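Local coordinates for protein Exo-1,3/1,4-beta-glucanase (Pseudoalteromonas sp., PDB 3RRX) that hydrolyses beta-1,3- and beta-1,4-linked glucans as an exo-acting glucanase of glycoside hydrolase family 3, at residues R415-G420 / K467-E472; G474-K479 / D521-V526; A483-G488 / A513-L518; S455-Q460 / G559-L564; V525-L530 / N542-F547. The protein carries 1 engineered substitution. All coordinates share one frame; numbering follows the deposited sequence.

Contact 1 of 5, residues R415-G420 / K467-E472; sequences RILVAG and KITLSE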
# COMPACT_ATOMS: atom_id res chain seq x y z
N ARG A 415 3.00 -33.66 -16.76
CA ARG A 415 2.11 -32.99 -17.70
C ARG A 415 1.07 -32.20 -16.90
O ARG A 415 0.26 -32.78 -16.17
CB ARG A 415 1.41 -33.99 -18.61
CG ARG A 415 0.45 -33.35 -19.60
CD ARG A 415 -0.27 -34.39 -20.44
NE ARG A 415 0.66 -35.38 -20.99
CZ ARG A 415 1.22 -35.29 -22.19
NH1 ARG A 415 0.96 -34.25 -22.98
NH2 ARG A 415 2.05 -36.24 -22.60
N ILE A 416 1.11 -30.88 -17.06
CA ILE A 416 0.30 -29.99 -16.24
C ILE A 416 -0.66 -29.17 -17.08
O ILE A 416 -0.30 -28.68 -18.15
CB ILE A 416 1.20 -29.05 -15.42
CG1 ILE A 416 2.11 -29.87 -14.50
CG2 ILE A 416 0.38 -28.02 -14.62
CD1 ILE A 416 3.18 -29.06 -13.81
N LEU A 417 -1.89 -29.05 -16.60
CA LEU A 417 -2.85 -28.11 -17.17
C LEU A 417 -2.99 -26.92 -16.22
O LEU A 417 -3.19 -27.10 -15.03
CB LEU A 417 -4.21 -28.77 -17.31
CG LEU A 417 -5.38 -27.88 -17.73
CD1 LEU A 417 -5.22 -27.42 -19.19
CD2 LEU A 417 -6.69 -28.65 -17.56
N VAL A 418 -2.87 -25.70 -16.75
CA VAL A 418 -3.11 -24.52 -15.93
C VAL A 418 -4.39 -23.87 -16.43
O VAL A 418 -4.51 -23.56 -17.62
CB VAL A 418 -1.95 -23.50 -16.02
CG1 VAL A 418 -2.18 -22.35 -15.04
CG2 VAL A 418 -0.62 -24.19 -15.72
N ALA A 419 -5.34 -23.70 -15.52
CA ALA A 419 -6.67 -23.23 -15.87
C ALA A 419 -7.10 -22.15 -14.90
O ALA A 419 -6.36 -21.81 -13.97
CB ALA A 419 -7.68 -24.41 -15.84
N GLY A 420 -8.28 -21.59 -15.11
CA GLY A 420 -8.80 -20.56 -14.22
C GLY A 420 -8.57 -19.19 -14.81
O GLY A 420 -7.61 -18.96 -15.53
N LYS A 467 5.41 -31.07 -19.73
CA LYS A 467 4.50 -30.50 -20.73
C LYS A 467 3.45 -29.66 -20.03
O LYS A 467 2.93 -30.04 -18.99
CB LYS A 467 3.80 -31.60 -21.54
CG LYS A 467 4.73 -32.44 -22.40
CD LYS A 467 5.45 -31.59 -23.43
CE LYS A 467 6.47 -32.41 -24.22
NZ LYS A 467 5.82 -33.54 -24.95
N ILE A 468 3.13 -28.51 -20.61
CA ILE A 468 2.18 -27.61 -19.97
C ILE A 468 1.20 -27.03 -20.98
O ILE A 468 1.55 -26.81 -22.14
CB ILE A 468 2.89 -26.49 -19.17
CG1 ILE A 468 1.91 -25.83 -18.20
CG2 ILE A 468 3.53 -25.45 -20.12
CD1 ILE A 468 2.59 -24.96 -17.16
N THR A 469 -0.02 -26.80 -20.53
CA THR A 469 -1.07 -26.27 -21.38
C THR A 469 -1.82 -25.17 -20.64
O THR A 469 -2.10 -25.32 -19.45
CB THR A 469 -2.07 -27.38 -21.77
OG1 THR A 469 -1.41 -28.32 -22.63
CG2 THR A 469 -3.27 -26.80 -22.49
N LEU A 470 -2.13 -24.07 -21.32
CA LEU A 470 -2.96 -23.01 -20.73
C LEU A 470 -4.37 -23.07 -21.29
O LEU A 470 -4.57 -23.02 -22.51
CB LEU A 470 -2.35 -21.63 -21.02
CG LEU A 470 -3.22 -20.43 -20.64
CD1 LEU A 470 -3.37 -20.35 -19.12
CD2 LEU A 470 -2.62 -19.13 -21.20
N SER A 471 -5.36 -23.17 -20.42
CA SER A 471 -6.75 -23.07 -20.83
C SER A 471 -7.62 -22.58 -19.68
O SER A 471 -7.96 -23.36 -18.78
CB SER A 471 -7.26 -24.42 -21.35
OG SER A 471 -8.67 -24.39 -21.52
N GLU A 472 -8.00 -21.31 -19.71
CA GLU A 472 -8.79 -20.75 -18.62
C GLU A 472 -10.02 -21.60 -18.31
O GLU A 472 -10.38 -21.77 -17.15
CB GLU A 472 -9.20 -19.31 -18.92
CG GLU A 472 -8.02 -18.34 -18.98
CD GLU A 472 -8.45 -16.92 -19.31
OE1 GLU A 472 -7.57 -16.12 -19.70
OE2 GLU A 472 -9.65 -16.62 -19.19
O HOH W 1 -0.53 -30.24 -20.59
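A parallel ladder at one margin of a mixed sheet pairs Ile416 with Ile468, bonding it to Lys467 and Thr469 on either side, with the short strand axes 4.7 Å apart and 15° from parallel. Ile416 N gives to Lys467 O (2.8 Å), and Ile416 O takes Thr469 N in return. Val418 repeats the pattern: its N gives to Thr469 O (2.8 Å) in a nearly straight bond, and its O accepts from Ser471 N. The register then slips by one residue, as seen from Gly420 N bonding Glu472 O (2.9 Å) where Ser471 O would continue the pattern. Strand 467-470 is outermost in the six-stranded sheet of the C-terminal family 3 domain, while 415-419 is bonded on its other side to Ile484 and Val486 of strand 482-488. On the face carrying Val418, its side chain crosses that of Ile468, Val418 CG2 lying 3.6 Å from Ile468 CD1. Ile468 sends CG1 anti to its own nitrogen (chi1 -163°), which brings that branch over Ile416 O and Val418 CG2, and helix 453-463 covers this face through Leu457. On the other face the guanidinium of Arg415, bent at chi3, lays one face against Lys467 CB, NH1 to CB being 4.1 Å, while Leu417 CD1 lies 3.9 Å from Thr469 CG2. One water links Ile416 O, to which it donates, with Thr469 OG1 at 2.9 Å.

Contact 2 of 5, residues G474-K479 / D521-V526; sequences GEYTSK and DNIPVV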
# COMPACT_ATOMS: atom_id res chain seq x y z
N GLY A 474 -10.36 -24.79 -18.78
CA GLY A 474 -10.05 -26.16 -18.43
C GLY A 474 -10.15 -27.19 -19.56
O GLY A 474 -10.24 -28.40 -19.31
N GLU A 475 -10.13 -26.73 -20.80
CA GLU A 475 -10.14 -27.64 -21.95
C GLU A 475 -8.78 -28.29 -22.11
O GLU A 475 -7.75 -27.64 -21.90
CB GLU A 475 -10.50 -26.88 -23.23
CG GLU A 475 -11.90 -26.30 -23.25
CD GLU A 475 -12.97 -27.38 -23.32
OE1 GLU A 475 -12.76 -28.37 -24.06
OE2 GLU A 475 -14.01 -27.24 -22.64
N TYR A 476 -8.74 -29.56 -22.48
CA TYR A 476 -7.46 -30.21 -22.77
C TYR A 476 -7.55 -31.26 -23.87
O TYR A 476 -8.63 -31.77 -24.17
CB TYR A 476 -6.87 -30.83 -21.51
CG TYR A 476 -7.77 -31.86 -20.88
CD1 TYR A 476 -7.73 -33.19 -21.28
CD2 TYR A 476 -8.68 -31.50 -19.90
CE1 TYR A 476 -8.56 -34.13 -20.71
CE2 TYR A 476 -9.52 -32.44 -19.32
CZ TYR A 476 -9.45 -33.75 -19.74
OH TYR A 476 -10.28 -34.69 -19.17
N THR A 477 -6.40 -31.59 -24.45
CA THR A 477 -6.30 -32.64 -25.46
C THR A 477 -5.71 -33.90 -24.84
O THR A 477 -6.28 -34.98 -24.93
CB THR A 477 -5.43 -32.20 -26.65
OG1 THR A 477 -6.03 -31.07 -27.29
CG2 THR A 477 -5.28 -33.34 -27.66
N SER A 478 -4.54 -33.75 -24.21
CA SER A 478 -3.93 -34.85 -23.48
C SER A 478 -4.27 -34.70 -22.00
O SER A 478 -3.98 -33.67 -21.40
CB SER A 478 -2.41 -34.84 -23.66
OG SER A 478 -2.06 -34.76 -25.04
N LYS A 479 -4.89 -35.71 -21.42
CA LYS A 479 -5.29 -35.63 -20.01
C LYS A 479 -4.07 -35.37 -19.12
O LYS A 479 -3.08 -36.10 -19.19
CB LYS A 479 -6.00 -36.90 -19.58
CG LYS A 479 -6.68 -36.78 -18.24
CD LYS A 479 -7.50 -38.03 -17.94
CE LYS A 479 -8.73 -37.69 -17.12
NZ LYS A 479 -9.53 -38.90 -16.78
N ASP A 521 -13.58 -35.42 -13.67
CA ASP A 521 -12.75 -36.14 -14.62
C ASP A 521 -11.64 -36.87 -13.90
O ASP A 521 -10.74 -37.42 -14.53
CB ASP A 521 -12.12 -35.18 -15.62
CG ASP A 521 -12.91 -35.06 -16.90
OD1 ASP A 521 -12.35 -34.55 -17.89
OD2 ASP A 521 -14.09 -35.49 -16.91
N ASN A 522 -11.67 -36.84 -12.58
CA ASN A 522 -10.66 -37.52 -11.79
C ASN A 522 -9.27 -36.93 -12.00
O ASN A 522 -8.27 -37.65 -11.95
CB ASN A 522 -10.66 -39.02 -12.11
CG ASN A 522 -9.91 -39.83 -11.09
OD1 ASN A 522 -9.00 -40.59 -11.43
ND2 ASN A 522 -10.27 -39.67 -9.82
N ILE A 523 -9.21 -35.63 -12.23
CA ILE A 523 -7.93 -34.92 -12.34
C ILE A 523 -7.63 -34.26 -10.99
O ILE A 523 -8.46 -33.52 -10.48
CB ILE A 523 -7.98 -33.84 -13.44
CG1 ILE A 523 -8.22 -34.49 -14.81
CG2 ILE A 523 -6.68 -33.02 -13.46
CD1 ILE A 523 -8.65 -33.50 -15.87
N PRO A 524 -6.46 -34.54 -10.42
CA PRO A 524 -6.02 -33.92 -9.16
C PRO A 524 -5.94 -32.41 -9.33
O PRO A 524 -5.40 -31.94 -10.33
CB PRO A 524 -4.63 -34.50 -8.95
CG PRO A 524 -4.58 -35.73 -9.79
CD PRO A 524 -5.45 -35.46 -10.96
N VAL A 525 -6.46 -31.65 -8.36
CA VAL A 525 -6.60 -30.21 -8.51
C VAL A 525 -5.82 -29.44 -7.45
O VAL A 525 -6.02 -29.67 -6.26
CB VAL A 525 -8.08 -29.80 -8.42
CG1 VAL A 525 -8.21 -28.30 -8.15
CG2 VAL A 525 -8.84 -30.22 -9.70
N VAL A 526 -4.93 -28.56 -7.89
CA VAL A 526 -4.23 -27.64 -6.99
C VAL A 526 -4.76 -26.23 -7.23
O VAL A 526 -4.59 -25.67 -8.32
CB VAL A 526 -2.71 -27.64 -7.23
CG1 VAL A 526 -2.05 -26.49 -6.46
CG2 VAL A 526 -2.10 -28.97 -6.84
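Lys479, in the loop between strands 467-470 and 482-488, stretches across to Asp521 and Ile523 at the end of helix 510-520, where a Schellman motif closes the helix: Asn522, with positive phi, is the C-prime residue and Ile523 N returns to Leu518 O. From Lys479 CB the chain runs out with CG anti to the backbone nitrogen (chi1 -168°), and CB, CG and CD span the gap before a bend at chi3 (-147°). CE arrives first, 4.0 Å from Ile523 CG1 and 3.3 Å from Asp521 O. NZ then donates to Asp521 O at 3.0 Å, lying in the plane of that carbonyl. An ammonium beside the carbonyl end of a helix would probably be favoured by the partial negative charge there. The ammonium does not pair with the Asp521 carboxylate, NZ and OD1 being 5.3 Å apart. That carboxylate turns its OD1 to the Tyr476 hydroxyl instead, its plane 79° from the ring. Tyr476 OH gives its hydrogen to Asp521 OD1, which lies in the ring plane at the edge; the modelled 2.4 Å is unusually short and its exact value doubtful. Beside that bond, Tyr476 CE2 touches Ile523 CD1 at 3.7 Å.

Contact 3 of 5, residues A483-G488 / A513-L518; sequences AIVVIG and ALLKQL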
# COMPACT_ATOMS: atom_id res chain seq x y z
N ALA A 483 -4.03 -30.51 -12.46
CA ALA A 483 -4.47 -29.20 -12.93
C ALA A 483 -4.16 -28.17 -11.85
O ALA A 483 -4.54 -28.34 -10.69
CB ALA A 483 -5.95 -29.21 -13.25
N ILE A 484 -3.44 -27.11 -12.23
CA ILE A 484 -3.26 -25.98 -11.32
C ILE A 484 -4.28 -24.94 -11.75
O ILE A 484 -4.24 -24.45 -12.88
CB ILE A 484 -1.85 -25.39 -11.42
CG1 ILE A 484 -0.82 -26.43 -10.98
CG2 ILE A 484 -1.73 -24.11 -10.57
CD1 ILE A 484 0.63 -25.99 -11.18
N VAL A 485 -5.20 -24.63 -10.85
CA VAL A 485 -6.31 -23.75 -11.19
C VAL A 485 -6.16 -22.43 -10.46
O VAL A 485 -6.19 -22.38 -9.22
CB VAL A 485 -7.65 -24.42 -10.86
CG1 VAL A 485 -8.80 -23.52 -11.26
CG2 VAL A 485 -7.75 -25.79 -11.57
N VAL A 486 -5.97 -21.35 -11.22
CA VAL A 486 -5.72 -20.03 -10.62
C VAL A 486 -6.99 -19.18 -10.69
O VAL A 486 -7.44 -18.80 -11.78
CB VAL A 486 -4.58 -19.27 -11.33
CG1 VAL A 486 -4.19 -18.04 -10.50
CG2 VAL A 486 -3.36 -20.18 -11.55
N ILE A 487 -7.56 -18.90 -9.53
CA ILE A 487 -8.86 -18.24 -9.44
C ILE A 487 -8.76 -17.18 -8.37
O ILE A 487 -7.82 -17.18 -7.59
CB ILE A 487 -9.96 -19.26 -9.04
CG1 ILE A 487 -9.64 -19.86 -7.67
CG2 ILE A 487 -10.08 -20.35 -10.09
CD1 ILE A 487 -10.78 -20.68 -7.03
N GLY A 488 -9.74 -16.28 -8.30
CA GLY A 488 -9.73 -15.27 -7.24
C GLY A 488 -10.63 -14.08 -7.47
O GLY A 488 -11.45 -14.06 -8.39
N ALA A 513 -17.63 -24.23 -10.42
CA ALA A 513 -18.04 -25.09 -11.54
C ALA A 513 -16.83 -25.66 -12.27
O ALA A 513 -16.80 -26.82 -12.67
CB ALA A 513 -18.92 -24.33 -12.51
N LEU A 514 -15.81 -24.82 -12.46
CA LEU A 514 -14.60 -25.27 -13.13
C LEU A 514 -13.90 -26.33 -12.29
O LEU A 514 -13.47 -27.36 -12.82
CB LEU A 514 -13.67 -24.08 -13.39
CG LEU A 514 -12.25 -24.43 -13.83
CD1 LEU A 514 -12.28 -25.26 -15.13
CD2 LEU A 514 -11.42 -23.15 -14.03
N LEU A 515 -13.78 -26.09 -10.99
CA LEU A 515 -13.11 -27.04 -10.11
C LEU A 515 -13.83 -28.40 -10.12
O LEU A 515 -13.20 -29.46 -10.23
CB LEU A 515 -13.03 -26.50 -8.68
CG LEU A 515 -12.24 -25.21 -8.45
CD1 LEU A 515 -12.38 -24.74 -6.99
CD2 LEU A 515 -10.77 -25.42 -8.78
N LYS A 516 -15.15 -28.37 -10.02
CA LYS A 516 -15.94 -29.60 -10.00
C LYS A 516 -15.83 -30.34 -11.33
O LYS A 516 -15.86 -31.57 -11.38
CB LYS A 516 -17.39 -29.28 -9.70
CG LYS A 516 -17.63 -28.88 -8.25
CD LYS A 516 -19.10 -28.62 -7.99
CE LYS A 516 -19.39 -28.59 -6.50
NZ LYS A 516 -20.84 -28.33 -6.28
N GLN A 517 -15.71 -29.58 -12.41
CA GLN A 517 -15.59 -30.16 -13.74
C GLN A 517 -14.32 -31.01 -13.83
O GLN A 517 -14.35 -32.15 -14.31
CB GLN A 517 -15.57 -29.05 -14.79
CG GLN A 517 -15.49 -29.51 -16.22
CD GLN A 517 -15.55 -28.34 -17.19
OE1 GLN A 517 -14.52 -27.83 -17.64
NE2 GLN A 517 -16.76 -27.88 -17.49
N LEU A 518 -13.21 -30.46 -13.35
CA LEU A 518 -11.94 -31.18 -13.35
C LEU A 518 -11.97 -32.37 -12.40
O LEU A 518 -11.47 -33.45 -12.72
CB LEU A 518 -10.80 -30.23 -12.99
CG LEU A 518 -10.50 -29.18 -14.07
CD1 LEU A 518 -9.73 -28.00 -13.48
CD2 LEU A 518 -9.75 -29.83 -15.23
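Val485 and Leu515 come within 7.6 Å at their CA atoms where strand 483-488 and helix segment 513-518 run almost antiparallel, their axes at 170° and 10.3 Å apart, the spacing of a helix laid on a sheet. Across this layer the contact is made by hydrocarbon alone. Val485 occupies the middle and uses both methyl groups. CG1, placed anti to the backbone nitrogen (chi1 -178°), enters between two leucines: it meets Leu515 CD2 at 3.7 Å, and slides past Leu514 CD2 at 3.8 Å with the two side chains running in opposite directions. CG2, on the nitrogen side of the same residue, reaches tip to tip with Leu518 CD1 at 3.5 Å, the closest approach between the segments. The same CD1 touches Ala483 CB at 4.0 Å, so Leu518 bridges two residues that point off the same side of the strand. Farther along, Ile487 CD1 only grazes Leu515 CD1, at 4.4 Å. The helix contributes residues one turn apart, Leu514 and Leu518, plus Leu515 alongside them, and all six touching residues are buried. Leu518 also leans on Val525 and Ile523, and Leu515 on Thr527, which shows that the helix straddles the neighbouring strand as well. Ile484 and Val486 point to the other face of the sheet, against Leu457 and Ile453 of helix 453-463. Strand 482-488, helix 510-520 and the adjacent parallel strand 525-530 form a beta-alpha-beta crossover, and helices on both faces make the domain a three-layer alpha/beta/alpha sandwich.

Contact 4 of 5, residues S455-Q460 / G559-L564; sequences SGLQSQ and GVADVL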
# COMPACT_ATOMS: atom_id res chain seq x y z
N SER A 455 3.10 -18.20 -16.95
CA SER A 455 4.41 -18.05 -17.58
C SER A 455 5.53 -18.58 -16.69
O SER A 455 6.46 -19.23 -17.18
CB SER A 455 4.65 -16.59 -17.95
OG SER A 455 5.98 -16.42 -18.40
N GLY A 456 5.43 -18.33 -15.39
CA GLY A 456 6.40 -18.86 -14.44
C GLY A 456 6.43 -20.38 -14.41
O GLY A 456 7.50 -20.99 -14.44
N LEU A 457 5.25 -20.98 -14.34
CA LEU A 457 5.15 -22.44 -14.36
C LEU A 457 5.70 -23.00 -15.66
O LEU A 457 6.43 -23.99 -15.67
CB LEU A 457 3.69 -22.87 -14.19
CG LEU A 457 3.05 -22.56 -12.84
CD1 LEU A 457 1.52 -22.66 -12.94
CD2 LEU A 457 3.59 -23.50 -11.76
N GLN A 458 5.35 -22.37 -16.77
CA GLN A 458 5.75 -22.87 -18.08
C GLN A 458 7.26 -22.87 -18.25
O GLN A 458 7.85 -23.82 -18.78
CB GLN A 458 5.10 -22.03 -19.18
CG GLN A 458 5.65 -22.30 -20.58
CD GLN A 458 5.04 -21.37 -21.59
OE1 GLN A 458 5.16 -20.14 -21.48
NE2 GLN A 458 4.34 -21.94 -22.57
N SER A 459 7.90 -21.80 -17.78
CA SER A 459 9.34 -21.69 -17.87
C SER A 459 10.04 -22.86 -17.17
O SER A 459 10.99 -23.44 -17.70
CB SER A 459 9.78 -20.35 -17.27
OG SER A 459 11.18 -20.21 -17.33
N GLN A 460 9.57 -23.21 -15.98
CA GLN A 460 10.21 -24.27 -15.20
C GLN A 460 9.84 -25.67 -15.69
O GLN A 460 10.67 -26.58 -15.68
CB GLN A 460 9.90 -24.10 -13.70
CG GLN A 460 10.46 -22.78 -13.15
CD GLN A 460 10.43 -22.68 -11.62
OE1 GLN A 460 10.29 -23.68 -10.91
NE2 GLN A 460 10.57 -21.45 -11.12
N GLY A 559 7.33 -16.57 -8.58
CA GLY A 559 7.44 -16.97 -7.18
C GLY A 559 6.50 -18.11 -6.83
O GLY A 559 6.78 -18.91 -5.93
N VAL A 560 5.38 -18.20 -7.54
CA VAL A 560 4.44 -19.30 -7.31
C VAL A 560 5.03 -20.64 -7.77
O VAL A 560 5.01 -21.63 -7.04
CB VAL A 560 3.07 -19.02 -7.97
CG1 VAL A 560 2.15 -20.23 -7.85
CG2 VAL A 560 2.41 -17.79 -7.32
N ALA A 561 5.57 -20.67 -8.99
CA ALA A 561 6.24 -21.87 -9.49
C ALA A 561 7.40 -22.32 -8.59
O ALA A 561 7.59 -23.52 -8.39
CB ALA A 561 6.75 -21.64 -10.94
N ASP A 562 8.17 -21.37 -8.08
CA ASP A 562 9.33 -21.68 -7.22
C ASP A 562 8.95 -22.59 -6.05
O ASP A 562 9.74 -23.44 -5.64
CB ASP A 562 9.94 -20.41 -6.61
CG ASP A 562 10.67 -19.55 -7.62
OD1 ASP A 562 11.04 -20.05 -8.71
OD2 ASP A 562 10.87 -18.35 -7.31
N VAL A 563 7.77 -22.36 -5.48
CA VAL A 563 7.33 -23.15 -4.33
C VAL A 563 6.51 -24.39 -4.73
O VAL A 563 6.69 -25.46 -4.16
CB VAL A 563 6.53 -22.29 -3.32
CG1 VAL A 563 5.99 -23.15 -2.18
CG2 VAL A 563 7.40 -21.14 -2.79
N LEU A 564 5.61 -24.25 -5.70
CA LEU A 564 4.70 -25.33 -6.06
C LEU A 564 5.36 -26.47 -6.82
O LEU A 564 4.90 -27.62 -6.74
CB LEU A 564 3.51 -24.80 -6.87
CG LEU A 564 2.29 -24.32 -6.07
CD1 LEU A 564 2.67 -23.21 -5.08
CD2 LEU A 564 1.20 -23.85 -7.03
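Two carboxylates grip the amide nitrogen of Gln460: NE2 donates to Asp562 OD1 at 2.8 Å across the contact and to Glu558 OE2 just before the second segment. The first bond is bent (144° at the hydrogen), yet OD1 lies in the amide plane and is approached nearly along its own C-O axis, with amide and carboxylate planes close to coplanar. Gln460 OE1 meanwhile accepts from Gln573 NE2, so hydrogen bonds at both ends of the amide fix which end is nitrogen. The side chain arrives there because CG stands anti to the carbonyl carbon (chi1 -63°) and the rest of the chain is extended. Its amide end lies beside Ala561, NE2 being 3.8 Å from Ala561 CB. Ala561 is the apolar centre of this meeting of helices 453-463 and 558-564, whose short axes approach to 8.1 Å at 51°. Its methyl points at the backbone of Gly456, lying 3.6 Å from Gly456 O, and Leu457 CD2 closes over it at 3.8 Å. The near approach, 5.0 Å between the CA atoms of Leu457 and Ala561, is consistent with the small residues Gly456 and Ala561 at the crossing. On the far oxygen, Asp562 OD2 forms salt bridges with Arg391 and Arg395 of helix 384-397. Two arginines and an amide donor around one buried carboxylate would probably keep Asp562 ionised and hold the helix pair against helix 384-397.

Contact 5 of 5, residues V525-L530 / N542-F547; sequences VVTVFL and NASDAF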
# COMPACT_ATOMS: atom_id res chain seq x y z
N VAL A 525 -6.46 -31.65 -8.36
CA VAL A 525 -6.60 -30.21 -8.51
C VAL A 525 -5.82 -29.44 -7.45
O VAL A 525 -6.02 -29.67 -6.26
CB VAL A 525 -8.08 -29.80 -8.42
CG1 VAL A 525 -8.21 -28.30 -8.15
CG2 VAL A 525 -8.84 -30.22 -9.70
N VAL A 526 -4.93 -28.56 -7.89
CA VAL A 526 -4.23 -27.64 -6.99
C VAL A 526 -4.76 -26.23 -7.23
O VAL A 526 -4.59 -25.67 -8.32
CB VAL A 526 -2.71 -27.64 -7.23
CG1 VAL A 526 -2.05 -26.49 -6.46
CG2 VAL A 526 -2.10 -28.97 -6.84
N THR A 527 -5.40 -25.65 -6.23
CA THR A 527 -6.01 -24.34 -6.41
C THR A 527 -5.11 -23.22 -5.88
O THR A 527 -4.66 -23.27 -4.74
CB THR A 527 -7.39 -24.27 -5.74
OG1 THR A 527 -8.28 -25.18 -6.41
CG2 THR A 527 -7.96 -22.84 -5.82
N VAL A 528 -4.83 -22.25 -6.74
CA VAL A 528 -4.10 -21.05 -6.33
C VAL A 528 -5.10 -19.89 -6.26
O VAL A 528 -5.66 -19.49 -7.28
CB VAL A 528 -2.96 -20.69 -7.30
CG1 VAL A 528 -2.25 -19.39 -6.85
CG2 VAL A 528 -1.96 -21.83 -7.41
N PHE A 529 -5.31 -19.37 -5.06
CA PHE A 529 -6.37 -18.42 -4.79
C PHE A 529 -5.81 -17.00 -4.65
O PHE A 529 -5.03 -16.71 -3.73
CB PHE A 529 -7.09 -18.85 -3.50
CG PHE A 529 -8.33 -18.07 -3.18
CD1 PHE A 529 -9.44 -18.12 -4.03
CD2 PHE A 529 -8.41 -17.31 -2.02
CE1 PHE A 529 -10.59 -17.41 -3.73
CE2 PHE A 529 -9.57 -16.61 -1.71
CZ PHE A 529 -10.66 -16.65 -2.56
N LEU A 530 -6.19 -16.11 -5.57
CA LEU A 530 -5.80 -14.70 -5.53
C LEU A 530 -6.88 -13.88 -4.85
O LEU A 530 -8.03 -13.89 -5.29
CB LEU A 530 -5.58 -14.18 -6.95
CG LEU A 530 -4.55 -14.94 -7.78
CD1 LEU A 530 -4.54 -14.45 -9.25
CD2 LEU A 530 -3.17 -14.80 -7.15
N ASN A 542 -13.32 -27.91 -0.77
CA ASN A 542 -13.77 -29.30 -0.93
C ASN A 542 -13.49 -29.83 -2.34
O ASN A 542 -13.28 -31.02 -2.53
CB ASN A 542 -15.25 -29.43 -0.63
CG ASN A 542 -15.56 -29.34 0.85
OD1 ASN A 542 -14.68 -29.48 1.70
ND2 ASN A 542 -16.83 -29.11 1.17
N ALA A 543 -13.48 -28.93 -3.32
CA ALA A 543 -13.22 -29.33 -4.71
C ALA A 543 -11.74 -29.31 -5.06
O ALA A 543 -11.37 -29.45 -6.23
CB ALA A 543 -14.02 -28.44 -5.67
N SER A 544 -10.88 -29.13 -4.06
CA SER A 544 -9.44 -29.01 -4.29
C SER A 544 -8.69 -30.06 -3.48
O SER A 544 -9.02 -30.31 -2.33
CB SER A 544 -8.94 -27.62 -3.85
OG SER A 544 -9.64 -26.56 -4.49
N ASP A 545 -7.66 -30.66 -4.09
CA ASP A 545 -6.74 -31.53 -3.36
C ASP A 545 -5.72 -30.71 -2.56
O ASP A 545 -5.37 -31.05 -1.43
CB ASP A 545 -6.02 -32.47 -4.33
CG ASP A 545 -6.99 -33.40 -5.02
OD1 ASP A 545 -7.41 -33.10 -6.16
OD2 ASP A 545 -7.37 -34.40 -4.40
N ALA A 546 -5.26 -29.62 -3.17
CA ALA A 546 -4.44 -28.63 -2.47
C ALA A 546 -5.00 -27.23 -2.71
O ALA A 546 -5.66 -26.98 -3.72
CB ALA A 546 -2.99 -28.70 -2.93
N PHE A 547 -4.76 -26.32 -1.77
CA PHE A 547 -5.30 -24.97 -1.88
C PHE A 547 -4.29 -24.00 -1.28
O PHE A 547 -3.89 -24.15 -0.12
CB PHE A 547 -6.63 -24.91 -1.13
CG PHE A 547 -7.42 -23.63 -1.35
CD1 PHE A 547 -8.55 -23.63 -2.16
CD2 PHE A 547 -7.07 -22.45 -0.70
CE1 PHE A 547 -9.30 -22.47 -2.34
CE2 PHE A 547 -7.81 -21.28 -0.87
CZ PHE A 547 -8.93 -21.30 -1.70
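Val525 is held at both backbone polar atoms by Asp545 and Ala546: its N donates to Asp545 OD1 at 2.8 Å in an almost straight bond, and its O accepts twice, from Asp545 N at 2.9 Å in a bent bond and from Ala546 N at 3.2 Å in a straighter one. Asp545 thus acts with both main chain and side chain, offering OD1 on the anti side of the carboxylate, slightly out of its plane. These bonds start the parallel pairing of strand 525-530 with strand 546-551 in a beta-alpha-beta unit whose short helix 538-542 lies between the two strands in sequence. The ladder goes on with Thr527 N to Ala546 O at 2.9 Å. Beside it Thr527 OG1 gives its hydrogen to Ser544 OG at 2.7 Å, and Ser544 OG in turn bonds to Glu540 O in the helix. Placing OG1 beside its own nitrogen (chi1 -65°) sends Thr527 CG2 the other way, to Phe547 CE1 at 3.7 Å. On the opposite face of the pair Val526 CG2 meets Ala546 CB. The Phe529 and Phe547 rings lie obliquely, planes 38° apart, and Phe529 also has an edge-to-face partner in Phe504. Between the two phenylalanines, Phe547 CZ fits beside the root of the other ring, 3.6 Å from Phe529 CB.

Overall arrangement
All five contacts lie in or beside the six-stranded sheet of the C-terminal family 3 domain. Contact 1 supplies one margin; strand 482-488 of contact 3 bonds to it (Leu417 O to Ile484 N, 2.8 Å) and, on its other side, to strand 525-530 of contact 5 (Val526 O to Val485 N). Contacts 3 and 5 have centres about 7 Å apart, Leu515 packing on Thr527 and Ala543. Contact 2 joins the loops before these two strands, shares Val525 and Val526 with contact 5, and is centred about 8 Å from the centre of contact 1. Contact 4 covers the face opposite helix 510-520, through Leu457 on Ile468 and Ile484 and Leu564 on Val528. None lies at the calcium or sodium site.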